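Local coordinates for UPF0749 protein MT1873 (Mycobacterium tuberculosis, PDB 3GMG), which is of unknown function, belongs to the DUF881 (UPF0749) family and is probably a membrane-anchored protein, represented here by its C-terminal part, at the interface of chains A and B. Coordinates in Å, arbitrary orientation; residue numbers count along the deposited sequence, not the author numbering. Chains: chain A/B, Uncharacterized protein Rv1825/MT1873.

Contact 1: the interface of chains A and B. Residues chain A 34, 36, 67, 109-110; chain B 154-158.
A:Glu67 reaches B:Gln156, B:Tyr157 and B:Ala158 because its CG lies anti to its own carbonyl carbon (chi1 -61°) and the chain is extended beyond it (chi2 178°), which carries the carboxylate tip-first to the backbone of the other chain. Three successive amide N-H groups grip it, an example of one carboxylate gathering consecutive backbone amides of a loop. A:Glu67 OE1 accepts two of them: B:Ala158 N at 2.8 Å, nearly straight at the hydrogen (173°) and close to the C-O axis, and B:Tyr157 N from the syn side but tilted from the carboxylate plane. A:Glu67 OE2 turns its syn lone pair to B:Gln156 N at 2.9 Å. Bonds at both oxygens fix the rotation of the carboxylate, and the amides would favour its anionic form. Water 2 joins OE2 to B:Gln154 O, while water 1 links A:Glu67 O to B:His155 NE2. Beside this grip, A:Gly110 C stands over the B:Tyr157 ring, offset toward its rim, and A:Pro36 CG meets B:Tyr157 CD1, the side chains crossing at about a right angle. A:Ile109 CG2 packs on B:Ala158 CA at 3.7 Å. The tail of chain B thus runs past the ends of strands 33-35 and 104-109 of chain A and the loop before strand 68-72.

Contact 2: the interface of chains A and B. Residues chain A 24, 27-28, 30; chain B 21, 24-25, 28, 30-31.
Helix 20-27 of chain A and the loop that follows it meet helix 20-28 of chain B and its own following loop, with A:Val28 set against B:Leu24 and A:Leu24 against B:Ala30. The patch illustrates a dimer contact made by apolar branches, with no polar bond crossing it. A:Val28 is the wedge: with CG1 anti to the carbonyl carbon (chi1 -50°), CG2 falls between the backbone N and the carbonyl carbon, and this A:Val28 branch touches B:Leu24 CB at 3.7 Å and B:Leu21 CD1 at 3.8 Å. A:Val28 CG1 points toward B:Ser25 CA and loosely toward B:Val28 CG2, while B:Val28 CG1 faces A:Leu27 CD2. B:Leu21 CD1 also abuts A:Ala30 CB at 3.8 Å, tip to tip, and B:Leu24 CD1 lies against A:Ala30 CA. At the opposite end A:Leu24, with CG anti to the backbone N (chi1 -177°), drives CD1 onto B:Ala30 CB at 3.4 Å, a tight methyl contact. A:Leu27 CD2 approaches the same methyl of B:Ala30 at 4.0 Å. The hydroxyl of B:Ser25 faces the branch point of A:Leu24, OG to CG 3.7 Å. B:Ser25 OG donates to B:Leu21 O at 2.8 Å, from above the carbonyl plane, which may let the hydroxyl lie within an apolar contact. Each helix, at the N-terminal end of its modelled chain, is set with the loop leading to strand 33-35 against its counterpart in the partner.

Contact 3: the interface of chains A and B. Residues chain A 82-83, 150, 152; chain B 24, 27-28, 82.
B:Leu27 and the two copies of Val82 form the apolar centre, where A:Val82 CG2 and B:Val82 CG2 are 3.8 Å apart. B:Val82 CG2, between its backbone N and carbonyl carbon (chi1 -59° to CG1), also comes 3.5 Å from A:Val82 O; in chain A the valine is turned differently, with chi1 62°. A:Val82 CG1 leans toward B:Val28 CG2 at 4.1 Å. To one side, B:Leu24 CD2 lies 3.6 Å from A:Pro152 CB as the two side chains cross at about a right angle, and the same methyl touches A:Arg150 CB at 3.9 Å. Toward the polar rim, B:Leu27, its CG anti to the backbone N, lays CD2 over a face of the A:Asp83 carboxylate, 3.5 Å from A:Asp83 OD2, these side chains too crossing nearly perpendicularly. A:Arg150 NH1 is 2.6 Å from A:Asp83 OD1, a salt bridge met nearly along the C-O axis, whereas NH2 donates to OD1 from above the carboxylate plane; OD1 lies close to the guanidinium plane in both bonds. The rim exemplifies an ion pair made within one subunit, which may ease the packing of the leucine methyl over the carboxylate face. The 82-83 loop and the 150-152 segment of chain A therefore flank helix 20-28 of chain B, while the 82 loops of both chains meet.

Contact 1: the interface of chains A and B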
# COMPACT_ATOMS: atom_id res chain seq x y z
N THR A 34 16.85 -7.48 10.26
CA THR A 34 16.92 -7.98 11.61
C THR A 34 16.83 -6.82 12.60
O THR A 34 17.21 -5.67 12.29
CB THR A 34 18.22 -8.80 11.81
OG1 THR A 34 18.21 -9.40 13.10
CG2 THR A 34 19.46 -7.93 11.66
N PRO A 36 15.07 -5.83 16.98
CA PRO A 36 14.13 -6.24 18.00
C PRO A 36 12.73 -6.34 17.42
O PRO A 36 12.45 -5.74 16.40
CB PRO A 36 14.20 -5.11 19.03
CG PRO A 36 14.71 -3.97 18.29
CD PRO A 36 15.59 -4.47 17.22
N GLU A 67 8.58 -2.20 11.11
CA GLU A 67 9.42 -1.83 9.96
C GLU A 67 9.66 -2.97 8.97
O GLU A 67 10.16 -2.76 7.86
CB GLU A 67 10.75 -1.25 10.46
CG GLU A 67 10.50 0.01 11.29
CD GLU A 67 11.75 0.63 11.87
OE1 GLU A 67 12.81 -0.01 11.83
OE2 GLU A 67 11.66 1.80 12.35
N ILE A 109 9.48 -6.58 13.13
CA ILE A 109 10.60 -5.83 13.69
C ILE A 109 10.12 -4.44 14.06
O ILE A 109 9.51 -3.75 13.24
CB ILE A 109 11.77 -5.76 12.71
CG1 ILE A 109 12.42 -7.15 12.54
CG2 ILE A 109 12.84 -4.76 13.19
CD1 ILE A 109 13.36 -7.28 11.36
N GLY A 110 10.37 -4.05 15.30
CA GLY A 110 9.92 -2.76 15.85
C GLY A 110 10.14 -2.73 17.34
O GLY A 110 10.79 -3.63 17.88
N GLN B 154 13.33 7.03 8.35
CA GLN B 154 14.44 6.16 8.63
C GLN B 154 14.00 5.02 9.53
O GLN B 154 13.12 5.18 10.37
CB GLN B 154 15.57 6.93 9.34
CG GLN B 154 16.19 8.04 8.50
CD GLN B 154 17.11 7.49 7.44
OE1 GLN B 154 16.70 7.29 6.30
NE2 GLN B 154 18.36 7.22 7.81
N HIS B 155 14.64 3.87 9.36
CA HIS B 155 14.40 2.74 10.23
C HIS B 155 15.12 2.95 11.55
O HIS B 155 16.33 3.14 11.59
CB HIS B 155 14.94 1.46 9.60
CG HIS B 155 14.29 1.13 8.30
ND1 HIS B 155 15.00 1.00 7.12
CD2 HIS B 155 12.99 0.96 7.99
CE1 HIS B 155 14.14 0.73 6.14
NE2 HIS B 155 12.92 0.71 6.64
N GLN B 156 14.36 2.84 12.63
CA GLN B 156 14.89 2.88 13.98
C GLN B 156 15.25 1.52 14.53
O GLN B 156 16.05 1.43 15.47
CB GLN B 156 13.90 3.55 14.92
CG GLN B 156 13.61 5.00 14.55
CD GLN B 156 14.80 5.93 14.79
OE1 GLN B 156 15.68 5.67 15.63
NE2 GLN B 156 14.84 7.03 14.02
N TYR B 157 14.64 0.47 13.99
CA TYR B 157 14.79 -0.88 14.57
C TYR B 157 15.36 -1.89 13.58
O TYR B 157 16.23 -2.70 13.95
CB TYR B 157 13.45 -1.39 15.13
CG TYR B 157 12.89 -0.44 16.15
CD1 TYR B 157 13.34 -0.44 17.46
CD2 TYR B 157 11.94 0.50 15.78
CE1 TYR B 157 12.83 0.47 18.38
CE2 TYR B 157 11.44 1.40 16.69
CZ TYR B 157 11.88 1.38 17.97
OH TYR B 157 11.36 2.30 18.86
N ALA B 158 14.90 -1.85 12.34
CA ALA B 158 15.37 -2.76 11.30
C ALA B 158 16.78 -2.39 10.82
O ALA B 158 17.08 -1.23 10.55
CB ALA B 158 14.39 -2.80 10.11
O HOH W 1 10.22 -0.47 6.32
O HOH W 2 10.65 3.96 10.93

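Contact 2: the interface of chains A and B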
# COMPACT_ATOMS: atom_id res chain seq x y z
N LEU A 24 16.64 1.66 1.73
CA LEU A 24 15.66 1.52 0.64
C LEU A 24 15.32 0.05 0.41
O LEU A 24 14.15 -0.30 0.25
CB LEU A 24 16.22 2.14 -0.65
CG LEU A 24 15.35 2.16 -1.91
CD1 LEU A 24 14.05 2.94 -1.71
CD2 LEU A 24 16.16 2.76 -3.07
N LEU A 27 13.08 -1.22 3.15
CA LEU A 27 11.75 -0.62 3.00
C LEU A 27 10.88 -1.36 1.97
O LEU A 27 9.72 -1.65 2.21
CB LEU A 27 11.87 0.85 2.58
CG LEU A 27 10.59 1.57 2.18
CD1 LEU A 27 9.73 1.78 3.40
CD2 LEU A 27 10.93 2.90 1.48
N VAL A 28 11.47 -1.63 0.82
CA VAL A 28 10.71 -2.18 -0.29
C VAL A 28 10.67 -3.70 -0.27
O VAL A 28 10.01 -4.32 -1.12
CB VAL A 28 11.24 -1.61 -1.63
CG1 VAL A 28 11.35 -0.10 -1.53
CG2 VAL A 28 12.58 -2.24 -2.00
N ALA A 30 13.26 -5.77 -0.55
CA ALA A 30 14.25 -6.35 -1.46
C ALA A 30 15.28 -7.24 -0.76
O ALA A 30 15.86 -8.14 -1.39
CB ALA A 30 14.97 -5.25 -2.23
N LEU B 21 15.03 -4.30 -7.40
CA LEU B 21 14.98 -3.16 -6.49
C LEU B 21 14.24 -1.99 -7.14
O LEU B 21 13.47 -1.30 -6.47
CB LEU B 21 16.39 -2.74 -6.09
CG LEU B 21 16.54 -1.56 -5.12
CD1 LEU B 21 15.89 -1.85 -3.78
CD2 LEU B 21 18.01 -1.21 -4.94
N LEU B 24 10.33 -2.72 -7.21
CA LEU B 24 9.84 -2.60 -5.84
C LEU B 24 9.88 -1.14 -5.38
O LEU B 24 8.96 -0.66 -4.71
CB LEU B 24 10.66 -3.48 -4.89
CG LEU B 24 10.52 -5.00 -5.05
CD1 LEU B 24 11.61 -5.73 -4.28
CD2 LEU B 24 9.13 -5.45 -4.62
N SER B 25 10.93 -0.42 -5.77
CA SER B 25 11.05 0.99 -5.38
C SER B 25 10.01 1.91 -6.05
O SER B 25 9.51 2.85 -5.44
CB SER B 25 12.45 1.51 -5.66
OG SER B 25 13.39 0.87 -4.79
N VAL B 28 6.51 1.18 -4.32
CA VAL B 28 6.40 1.80 -3.01
C VAL B 28 6.46 3.33 -3.08
O VAL B 28 6.15 4.02 -2.11
CB VAL B 28 7.51 1.24 -2.08
CG1 VAL B 28 7.62 2.04 -0.79
CG2 VAL B 28 7.21 -0.22 -1.77
N ALA B 30 9.23 5.18 -3.63
CA ALA B 30 10.46 5.66 -3.01
C ALA B 30 11.45 6.22 -4.02
O ALA B 30 12.42 6.88 -3.64
CB ALA B 30 11.10 4.53 -2.20
N VAL B 31 11.22 5.96 -5.31
CA VAL B 31 12.03 6.58 -6.36
C VAL B 31 11.10 7.16 -7.42
O VAL B 31 9.95 6.73 -7.53
CB VAL B 31 13.03 5.60 -7.00
CG1 VAL B 31 13.99 5.03 -5.91
CG2 VAL B 31 12.33 4.50 -7.78

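Contact 3: the interface of chains A and B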
# COMPACT_ATOMS: atom_id res chain seq x y z
N VAL A 82 3.47 -3.08 1.11
CA VAL A 82 2.39 -2.11 1.16
C VAL A 82 1.14 -2.59 0.42
O VAL A 82 0.02 -2.32 0.85
CB VAL A 82 2.86 -0.73 0.64
CG1 VAL A 82 3.30 -0.82 -0.82
CG2 VAL A 82 1.77 0.32 0.83
N ASP A 83 1.33 -3.36 -0.65
CA ASP A 83 0.23 -3.89 -1.45
C ASP A 83 -0.12 -5.33 -1.14
O ASP A 83 -0.87 -5.96 -1.89
CB ASP A 83 0.51 -3.71 -2.96
CG ASP A 83 1.73 -4.49 -3.46
OD1 ASP A 83 2.63 -4.85 -2.67
OD2 ASP A 83 1.83 -4.72 -4.69
N ARG A 150 10.27 -9.90 -1.08
CA ARG A 150 9.16 -9.66 -1.98
C ARG A 150 9.55 -9.94 -3.42
O ARG A 150 10.71 -9.76 -3.80
CB ARG A 150 8.67 -8.23 -1.86
CG ARG A 150 8.09 -7.94 -0.50
CD ARG A 150 7.05 -6.86 -0.60
NE ARG A 150 5.76 -7.40 -1.01
CZ ARG A 150 4.81 -6.71 -1.64
NH1 ARG A 150 5.02 -5.44 -1.98
NH2 ARG A 150 3.67 -7.31 -1.95
N PRO A 152 8.56 -8.78 -7.05
CA PRO A 152 7.84 -7.75 -7.81
C PRO A 152 7.34 -8.23 -9.17
O PRO A 152 7.97 -9.10 -9.77
CB PRO A 152 8.91 -6.68 -8.02
CG PRO A 152 10.16 -7.47 -8.17
CD PRO A 152 10.02 -8.63 -7.21
N LEU B 24 10.33 -2.72 -7.21
CA LEU B 24 9.84 -2.60 -5.84
C LEU B 24 9.88 -1.14 -5.38
O LEU B 24 8.96 -0.66 -4.71
CB LEU B 24 10.66 -3.48 -4.89
CG LEU B 24 10.52 -5.00 -5.05
CD1 LEU B 24 11.61 -5.73 -4.28
CD2 LEU B 24 9.13 -5.45 -4.62
N LEU B 27 6.98 0.83 -7.13
CA LEU B 27 5.72 0.45 -6.50
C LEU B 27 5.49 1.17 -5.18
O LEU B 27 4.41 1.72 -4.95
CB LEU B 27 5.69 -1.05 -6.25
CG LEU B 27 4.50 -1.56 -5.42
CD1 LEU B 27 3.25 -1.59 -6.27
CD2 LEU B 27 4.82 -2.93 -4.85
N VAL B 28 6.51 1.18 -4.32
CA VAL B 28 6.40 1.80 -3.01
C VAL B 28 6.46 3.33 -3.08
O VAL B 28 6.15 4.02 -2.11
CB VAL B 28 7.51 1.24 -2.08
CG1 VAL B 28 7.62 2.04 -0.79
CG2 VAL B 28 7.21 -0.22 -1.77
N VAL B 82 -0.81 2.57 -2.81
CA VAL B 82 -2.06 1.83 -2.65
C VAL B 82 -2.80 2.15 -1.33
O VAL B 82 -4.01 1.98 -1.23
CB VAL B 82 -1.83 0.30 -2.82
CG1 VAL B 82 -1.25 0.00 -4.20
CG2 VAL B 82 -0.92 -0.22 -1.75

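Contact 2 and contact 3 are neighbours, their C-alpha centres about 7 Å apart, and share B:Leu24 and B:Val28, two residues of helix 20-28 that serve different partners in each. Contact 1 lies apart, about 16 Å from contact 2 and 18 Å from contact 3 between C-alpha centres, where the tail of one chain reaches across the other. Helix-and-loop packing and the reach of the C-terminal segment combine, and the two-fold symmetry repeats each contact with the chains exchanged. Such an interface, joining apolar patches with a polar clasp, is consistent with a dimer, although the structure alone does not show that it forms in the membrane-bound protein.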